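Long-range contacts in histone-lysine N-methyltransferase, H3 lysine-9 specific SUVH6 (Arabidopsis thaliana, PDB 6A5N), which methylates the tail of histone H3 at a lysine side chain and binds DNA, probably through its SRA domain: residues A[409-414]-A[426-431]; A[258-263]-A[357-362]; A[453-458]-A[492-497]. The protein carries 1 engineered substitution. All coordinates share one frame; numbering follows the deposited sequence.

Interaction 1 of 3, residues A[409-414]-A[426-431]; sequences YDNSLA and AGRSMA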
# COMPACT_ATOMS: atom_id res chain seq x y z
N TYR A 409 15.16 -7.57 -14.94
CA TYR A 409 15.06 -6.27 -14.30
C TYR A 409 15.32 -5.16 -15.31
O TYR A 409 16.00 -5.37 -16.32
CB TYR A 409 16.05 -6.15 -13.13
CG TYR A 409 16.14 -4.77 -12.52
CD1 TYR A 409 15.25 -4.37 -11.54
CD2 TYR A 409 17.14 -3.87 -12.91
CE1 TYR A 409 15.33 -3.11 -10.96
CE2 TYR A 409 17.23 -2.61 -12.35
CZ TYR A 409 16.32 -2.24 -11.37
OH TYR A 409 16.40 -0.98 -10.79
N ASP A 410 14.76 -3.99 -15.03
CA ASP A 410 14.81 -2.82 -15.90
C ASP A 410 15.00 -1.61 -14.98
O ASP A 410 14.29 -1.49 -13.97
CB ASP A 410 13.52 -2.71 -16.72
CG ASP A 410 13.59 -1.66 -17.80
OD1 ASP A 410 13.05 -1.92 -18.90
OD2 ASP A 410 14.17 -0.58 -17.57
N ASN A 411 15.95 -0.74 -15.30
CA ASN A 411 16.26 0.37 -14.39
C ASN A 411 15.52 1.68 -14.71
O ASN A 411 15.86 2.74 -14.17
CB ASN A 411 17.79 0.60 -14.36
CG ASN A 411 18.30 1.37 -15.57
OD1 ASN A 411 17.70 1.35 -16.65
ND2 ASN A 411 19.45 2.02 -15.42
N SER A 412 14.49 1.59 -15.56
CA SER A 412 13.75 2.78 -15.99
C SER A 412 13.03 3.50 -14.84
O SER A 412 13.03 4.73 -14.78
CB SER A 412 12.73 2.38 -17.07
OG SER A 412 11.65 1.64 -16.52
N LEU A 413 12.43 2.74 -13.92
CA LEU A 413 11.71 3.33 -12.80
C LEU A 413 12.66 4.02 -11.83
O LEU A 413 12.39 5.14 -11.37
CB LEU A 413 10.90 2.25 -12.07
CG LEU A 413 9.95 1.41 -12.93
CD1 LEU A 413 10.66 0.21 -13.58
CD2 LEU A 413 8.72 0.98 -12.15
N ALA A 414 13.77 3.36 -11.53
CA ALA A 414 14.85 3.97 -10.77
C ALA A 414 15.40 5.19 -11.50
O ALA A 414 15.75 6.17 -10.86
CB ALA A 414 15.95 2.96 -10.52
N ALA A 426 21.28 7.22 -14.17
CA ALA A 426 22.25 6.28 -14.71
C ALA A 426 21.80 5.93 -16.11
O ALA A 426 20.63 6.13 -16.44
CB ALA A 426 22.35 5.04 -13.84
N GLY A 427 22.69 5.41 -16.94
CA GLY A 427 22.27 4.98 -18.27
C GLY A 427 21.31 3.81 -18.16
O GLY A 427 21.30 3.11 -17.14
N ARG A 428 20.49 3.60 -19.19
CA ARG A 428 19.53 2.51 -19.16
C ARG A 428 20.25 1.18 -19.25
O ARG A 428 21.11 0.99 -20.13
CB ARG A 428 18.51 2.62 -20.29
CG ARG A 428 17.47 1.49 -20.24
CD ARG A 428 16.35 1.64 -21.25
NE ARG A 428 15.15 0.92 -20.80
CZ ARG A 428 13.96 1.49 -20.65
NH1 ARG A 428 12.92 0.78 -20.24
NH2 ARG A 428 13.79 2.78 -20.93
N SER A 429 19.93 0.26 -18.34
CA SER A 429 20.42 -1.11 -18.47
C SER A 429 19.36 -2.09 -18.04
O SER A 429 18.55 -1.81 -17.17
CB SER A 429 21.69 -1.35 -17.66
OG SER A 429 21.59 -0.84 -16.35
N MET A 430 19.39 -3.26 -18.65
CA MET A 430 18.44 -4.31 -18.34
C MET A 430 19.16 -5.63 -18.07
O MET A 430 20.23 -5.90 -18.64
CB MET A 430 17.44 -4.44 -19.49
CG MET A 430 16.81 -3.11 -19.88
SD MET A 430 15.33 -3.24 -20.90
CE MET A 430 15.95 -4.31 -22.19
N ALA A 431 18.59 -6.44 -17.19
CA ALA A 431 19.22 -7.72 -16.84
C ALA A 431 18.27 -8.88 -17.10
O ALA A 431 17.05 -8.72 -17.00
CB ALA A 431 19.66 -7.74 -15.39

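Interaction 2 of 3, residues A[258-263]-A[357-362]; sequences AVNEID and IFKTKS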
# COMPACT_ATOMS: atom_id res chain seq x y z
N ALA A 258 -9.11 -19.65 7.68
CA ALA A 258 -9.71 -19.85 6.38
C ALA A 258 -11.20 -19.62 6.49
O ALA A 258 -11.86 -20.23 7.34
CB ALA A 258 -9.42 -21.26 5.86
N VAL A 259 -11.75 -18.75 5.64
CA VAL A 259 -13.18 -18.52 5.67
C VAL A 259 -13.85 -18.67 4.31
O VAL A 259 -13.25 -18.42 3.24
CB VAL A 259 -13.52 -17.12 6.24
CG1 VAL A 259 -13.08 -17.02 7.69
CG2 VAL A 259 -12.87 -16.03 5.41
N ASN A 260 -15.10 -19.12 4.37
CA ASN A 260 -15.96 -19.26 3.20
C ASN A 260 -17.41 -19.00 3.59
O ASN A 260 -17.91 -19.59 4.55
CB ASN A 260 -15.80 -20.65 2.59
CG ASN A 260 -16.64 -20.84 1.34
OD1 ASN A 260 -17.26 -19.91 0.83
ND2 ASN A 260 -16.63 -22.06 0.83
N GLU A 261 -18.06 -18.13 2.83
CA GLU A 261 -19.47 -17.79 3.02
C GLU A 261 -20.23 -18.03 1.72
O GLU A 261 -21.35 -17.54 1.54
CB GLU A 261 -19.61 -16.34 3.49
CG GLU A 261 -18.77 -15.37 2.65
CD GLU A 261 -18.55 -14.02 3.33
OE1 GLU A 261 -18.32 -14.00 4.56
OE2 GLU A 261 -18.61 -12.99 2.63
N ILE A 262 -19.61 -18.80 0.83
CA ILE A 262 -20.14 -19.09 -0.50
C ILE A 262 -20.35 -20.60 -0.68
O ILE A 262 -20.81 -21.04 -1.74
CB ILE A 262 -19.18 -18.56 -1.60
CG1 ILE A 262 -18.51 -17.25 -1.16
CG2 ILE A 262 -19.89 -18.39 -2.95
CD1 ILE A 262 -19.46 -16.06 -1.04
N ASP A 263 -20.04 -21.38 0.36
CA ASP A 263 -19.98 -22.85 0.25
C ASP A 263 -19.65 -23.49 1.62
O ASP A 263 -19.48 -22.78 2.61
CB ASP A 263 -18.92 -23.24 -0.80
CG ASP A 263 -19.00 -24.70 -1.23
OD1 ASP A 263 -19.82 -25.48 -0.67
OD2 ASP A 263 -18.22 -25.07 -2.13
N ILE A 357 -7.13 -16.73 4.44
CA ILE A 357 -7.46 -17.19 3.10
C ILE A 357 -8.97 -17.35 3.00
O ILE A 357 -9.64 -17.71 3.97
CB ILE A 357 -6.74 -18.50 2.74
CG1 ILE A 357 -7.30 -19.68 3.53
CG2 ILE A 357 -5.24 -18.35 2.95
CD1 ILE A 357 -7.20 -21.01 2.80
N PHE A 358 -9.52 -17.01 1.85
CA PHE A 358 -10.96 -16.99 1.71
C PHE A 358 -11.37 -17.48 0.35
O PHE A 358 -10.61 -17.35 -0.58
CB PHE A 358 -11.47 -15.58 1.91
CG PHE A 358 -11.11 -14.66 0.82
CD1 PHE A 358 -12.01 -14.39 -0.18
CD2 PHE A 358 -9.89 -14.06 0.79
CE1 PHE A 358 -11.68 -13.54 -1.19
CE2 PHE A 358 -9.55 -13.22 -0.22
CZ PHE A 358 -10.45 -12.96 -1.21
N LYS A 359 -12.54 -18.10 0.27
CA LYS A 359 -13.11 -18.48 -1.01
C LYS A 359 -13.66 -17.27 -1.75
O LYS A 359 -14.28 -16.41 -1.16
CB LYS A 359 -14.20 -19.51 -0.83
CG LYS A 359 -13.90 -20.82 -1.51
CD LYS A 359 -14.58 -20.95 -2.85
CE LYS A 359 -15.96 -21.56 -2.68
NZ LYS A 359 -16.33 -22.41 -3.83
N THR A 360 -13.44 -17.25 -3.06
CA THR A 360 -13.84 -16.16 -3.93
C THR A 360 -14.83 -16.73 -4.91
O THR A 360 -14.73 -17.92 -5.21
CB THR A 360 -12.65 -15.69 -4.75
OG1 THR A 360 -12.21 -16.75 -5.60
CG2 THR A 360 -11.55 -15.32 -3.85
N LYS A 361 -15.79 -15.94 -5.37
CA LYS A 361 -16.79 -16.52 -6.24
C LYS A 361 -16.13 -17.00 -7.51
O LYS A 361 -16.20 -18.15 -7.86
CB LYS A 361 -17.84 -15.44 -6.56
CG LYS A 361 -18.56 -15.56 -7.90
CD LYS A 361 -18.23 -14.43 -8.87
CE LYS A 361 -18.79 -14.70 -10.26
NZ LYS A 361 -19.23 -13.48 -10.99
N SER A 362 -15.40 -16.09 -8.14
CA SER A 362 -14.73 -16.38 -9.39
C SER A 362 -13.48 -17.26 -9.38
O SER A 362 -13.30 -18.11 -10.22
CB SER A 362 -14.42 -15.06 -10.09
OG SER A 362 -14.64 -13.98 -9.22

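Interaction 3 of 3, residues A[453-458]-A[492-497]; sequences INHSCS and LCYDYN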
# COMPACT_ATOMS: atom_id res chain seq x y z
N ILE A 453 -1.99 -16.80 -3.08
CA ILE A 453 -2.11 -15.49 -3.70
C ILE A 453 -2.41 -15.64 -5.19
O ILE A 453 -1.72 -16.37 -5.90
CB ILE A 453 -0.83 -14.65 -3.49
CG1 ILE A 453 -0.51 -14.54 -2.01
CG2 ILE A 453 -1.01 -13.25 -4.06
CD1 ILE A 453 0.76 -13.77 -1.73
N ASN A 454 -3.46 -14.96 -5.66
CA ASN A 454 -3.85 -15.06 -7.07
C ASN A 454 -3.19 -14.00 -7.93
O ASN A 454 -2.55 -13.08 -7.41
CB ASN A 454 -5.38 -14.97 -7.22
CG ASN A 454 -6.11 -16.12 -6.56
OD1 ASN A 454 -6.01 -17.27 -6.99
ND2 ASN A 454 -6.86 -15.81 -5.52
N HIS A 455 -3.37 -14.12 -9.24
CA HIS A 455 -2.74 -13.22 -10.19
C HIS A 455 -3.69 -12.15 -10.71
O HIS A 455 -4.88 -12.39 -10.87
CB HIS A 455 -2.16 -14.02 -11.36
CG HIS A 455 -1.92 -15.47 -11.04
ND1 HIS A 455 -2.94 -16.41 -11.02
CD2 HIS A 455 -0.79 -16.14 -10.73
CE1 HIS A 455 -2.43 -17.59 -10.71
NE2 HIS A 455 -1.13 -17.46 -10.53
N SER A 456 -3.17 -10.95 -10.97
CA SER A 456 -4.00 -9.84 -11.45
C SER A 456 -3.29 -8.91 -12.42
O SER A 456 -2.08 -8.66 -12.28
CB SER A 456 -4.51 -9.02 -10.26
OG SER A 456 -5.60 -8.19 -10.63
N CYS A 457 -4.05 -8.40 -13.39
CA CYS A 457 -3.59 -7.40 -14.35
C CYS A 457 -3.39 -6.03 -13.69
O CYS A 457 -2.68 -5.18 -14.22
CB CYS A 457 -4.59 -7.29 -15.51
SG CYS A 457 -5.02 -8.86 -16.32
N SER A 458 -4.04 -5.83 -12.55
CA SER A 458 -3.76 -4.68 -11.70
C SER A 458 -3.49 -5.14 -10.26
O SER A 458 -4.40 -5.16 -9.43
CB SER A 458 -4.91 -3.67 -11.76
OG SER A 458 -5.82 -3.86 -10.68
N LEU A 492 -5.33 -9.82 -2.19
CA LEU A 492 -3.93 -9.65 -2.50
C LEU A 492 -3.61 -10.38 -3.80
O LEU A 492 -3.89 -11.58 -3.94
CB LEU A 492 -3.08 -10.13 -1.33
CG LEU A 492 -3.40 -9.40 -0.02
CD1 LEU A 492 -2.60 -9.95 1.15
CD2 LEU A 492 -3.18 -7.91 -0.18
N CYS A 493 -3.05 -9.66 -4.76
CA CYS A 493 -2.66 -10.26 -6.02
C CYS A 493 -1.37 -9.67 -6.58
O CYS A 493 -1.02 -8.51 -6.29
CB CYS A 493 -3.80 -10.11 -7.04
SG CYS A 493 -4.70 -8.55 -6.89
N TYR A 494 -0.64 -10.49 -7.34
CA TYR A 494 0.57 -10.05 -8.05
C TYR A 494 0.45 -10.39 -9.54
O TYR A 494 -0.19 -11.38 -9.89
CB TYR A 494 1.84 -10.70 -7.45
CG TYR A 494 1.89 -12.21 -7.52
CD1 TYR A 494 2.48 -12.87 -8.59
CD2 TYR A 494 1.38 -12.98 -6.48
CE1 TYR A 494 2.54 -14.25 -8.64
CE2 TYR A 494 1.43 -14.36 -6.52
CZ TYR A 494 2.02 -14.99 -7.60
OH TYR A 494 2.07 -16.37 -7.63
N ASP A 495 1.11 -9.61 -10.37
CA ASP A 495 1.18 -9.85 -11.80
C ASP A 495 2.21 -10.87 -12.26
O ASP A 495 3.05 -11.28 -11.50
CB ASP A 495 1.40 -8.55 -12.54
CG ASP A 495 0.77 -8.53 -13.89
OD1 ASP A 495 0.46 -9.61 -14.40
OD2 ASP A 495 0.60 -7.44 -14.45
N TYR A 496 2.11 -11.26 -13.52
CA TYR A 496 3.03 -12.19 -14.17
C TYR A 496 4.38 -11.61 -14.51
O TYR A 496 4.55 -10.42 -14.52
CB TYR A 496 2.41 -12.80 -15.42
CG TYR A 496 1.50 -13.93 -15.08
CD1 TYR A 496 1.97 -15.02 -14.38
CD2 TYR A 496 0.17 -13.90 -15.42
CE1 TYR A 496 1.14 -16.05 -14.03
CE2 TYR A 496 -0.68 -14.93 -15.08
CZ TYR A 496 -0.18 -16.01 -14.39
OH TYR A 496 -1.02 -17.03 -14.05
N ASN A 497 5.34 -12.47 -14.75
CA ASN A 497 6.72 -12.04 -14.83
C ASN A 497 7.09 -11.06 -15.94
O ASN A 497 7.71 -10.05 -15.68
CB ASN A 497 7.65 -13.29 -14.76
CG ASN A 497 8.43 -13.57 -16.03
OD1 ASN A 497 9.66 -13.66 -16.01
ND2 ASN A 497 7.73 -13.71 -17.15

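Interaction 1 of 3, residues A[409-414]-A[426-431]
A short antiparallel beta ladder in the SET domain pairs Tyr409 with Ala431 and Asp410 with Met430; its strands lie before and after helix 412-421. Tyr409 and Ala431 form the hydrogen-bonded pair. Tyr409 N donates to Ala431 O, and Ala431 N to Tyr409 O at 2.9 Å. Beyond the ladder a weak bond from Asn411 N to Ser429 O continues the backbone pairing, and the Asn411 side chain adds two more. Asn411 is at the N-cap position, but its side chain makes no capping bond and turns across (chi1 78°). Its ND2 gives an in-plane N-H to Gly427 O at 2.8 Å. Its OD1 receives Ser429 N from above the amide plane at 3.0 Å. On the Asp410–Met430 face, the extended Arg428 brings NH1 to Asp410 OD1 at 3.0 Å, a salt bridge whose N-H uses the syn lone pair of OD1. The carboxylate and guanidinium planes stand 78° apart. Ser412 CB lies over one face of the guanidinium. Asp410 OD2 accepts Ser412 N, an Asx turn. With an alanine here, Arg428 NH1 would probably lose its charge partner and Ser412 N its side-chain acceptor. One carboxylate thus serves two tasks, and one amide holds two backbone groups.

Interaction 2 of 3, residues A[258-263]-A[357-362]
Lys359 takes an unusually bent path, folding at chi2, chi3 and chi4 to run beside Asn260 toward Asp263. Its first torsion, -118°, is off the staggered positions. The aliphatic chain lies alongside the Asn260 amide, with Lys359 CB 3.5 Å from Asn260 OD1 and Lys359 CE 3.6 Å from Asn260 ND2. The ammonium reaches Asp263 only loosely: the salt bridge from Lys359 NZ to Asp263 OD2 is long, 3.7 Å. Glu265 offers NZ a second, weak ion pair. Asn260 OD1 also accepts Ile262 N at 2.6 Å, closing an Asx turn as the strand gives way to loop. The donor sits above the amide plane. Behind this polar end the two backbones run parallel. Val259 N donates to Ile357 O at 2.9 Å, and Lys359 N to Val259 O at 3.1 Å, both nearly straight onto the carbonyl. Ile357 CG1, set between its backbone N and carbonyl carbon (chi1 70°), packs on Ala258 CB at 3.5 Å. On the other face Val259 CG2 touches Phe358 CB, while the Phe358 ring makes a cation-pi contact with Arg368. Strand 242-244 bonds to the far side of 257-259. The result is a parallel pair at the middle of a mixed four-stranded sheet, joining a strand of the pre-SET range to strand 355-360, which pairs on its other side with strand 364-369 of the SET range.

Interaction 3 of 3, residues A[453-458]-A[492-497]
Tyr494 CG stands between the backbone N and the carbonyl carbon (chi1 61°), and His455 has CG nearly eclipsing its own backbone N (chi1 -21°). These torsions turn the edge of the imidazole toward the phenol face of Tyr494. The pair is an offset edge-to-face one, with centroids 5.8 Å apart and planes at 71°. Tyr496 approaches His455 differently. Its OH lies 3.4 Å above the plane of the imidazole, over the centre. The two planes are close to parallel, but the rings are offset so far that little of one lies over the other. Ile453 CG2 meets the edge of the Tyr494 ring, 3.4 Å from CD2. The segments belong to two sequence signatures of the SET family, Asn-His-Ser-Cys and the Tyr-Asp-Tyr stretch. As in SET-domain relatives, they probably form the pseudoknot beside the cofactor and substrate sites. Here the backbones share a short, weakly bonded parallel pairing. Tyr494 N donates to Asn454 O at 3.2 Å, in the carbonyl plane. Ser456 N donates to Tyr494 O at 3.2 Å, from well above the plane of the Tyr494 carbonyl. Next to it Cys493 SG presses on Ser456 CB at 3.4 Å. The Asn454 amide is engaged outside the pair, where ND2 bonds Glu491 and the carbonyl of Trp365. The Tyr494 ring also stacks on Phe480, and Phe403 meets it at an incline.

Overall arrangement
Interactions 1 and 3 both lie in the SET domain, with centres 22 Å apart and nearest atoms about 8 Å apart. A weak hydrogen bond from Arg408, just before 409-414, to Asn497 bridges them. Interactions 2 and 3 come closer, about 5 Å between nearest atoms and 18 Å between centres. Strand 364-369 lies between them: Val367 touches Ile357 as well as Ile453 and Leu492. Interactions 1 and 2 are far apart, 40 Å between centres. Interaction 3 is probably the one beside the methyltransfer site, judging from relatives. All three stand off the bound nucleic acid, whose nearest approaches are about 22, 29 and 23 Å for interactions 1, 2 and 3.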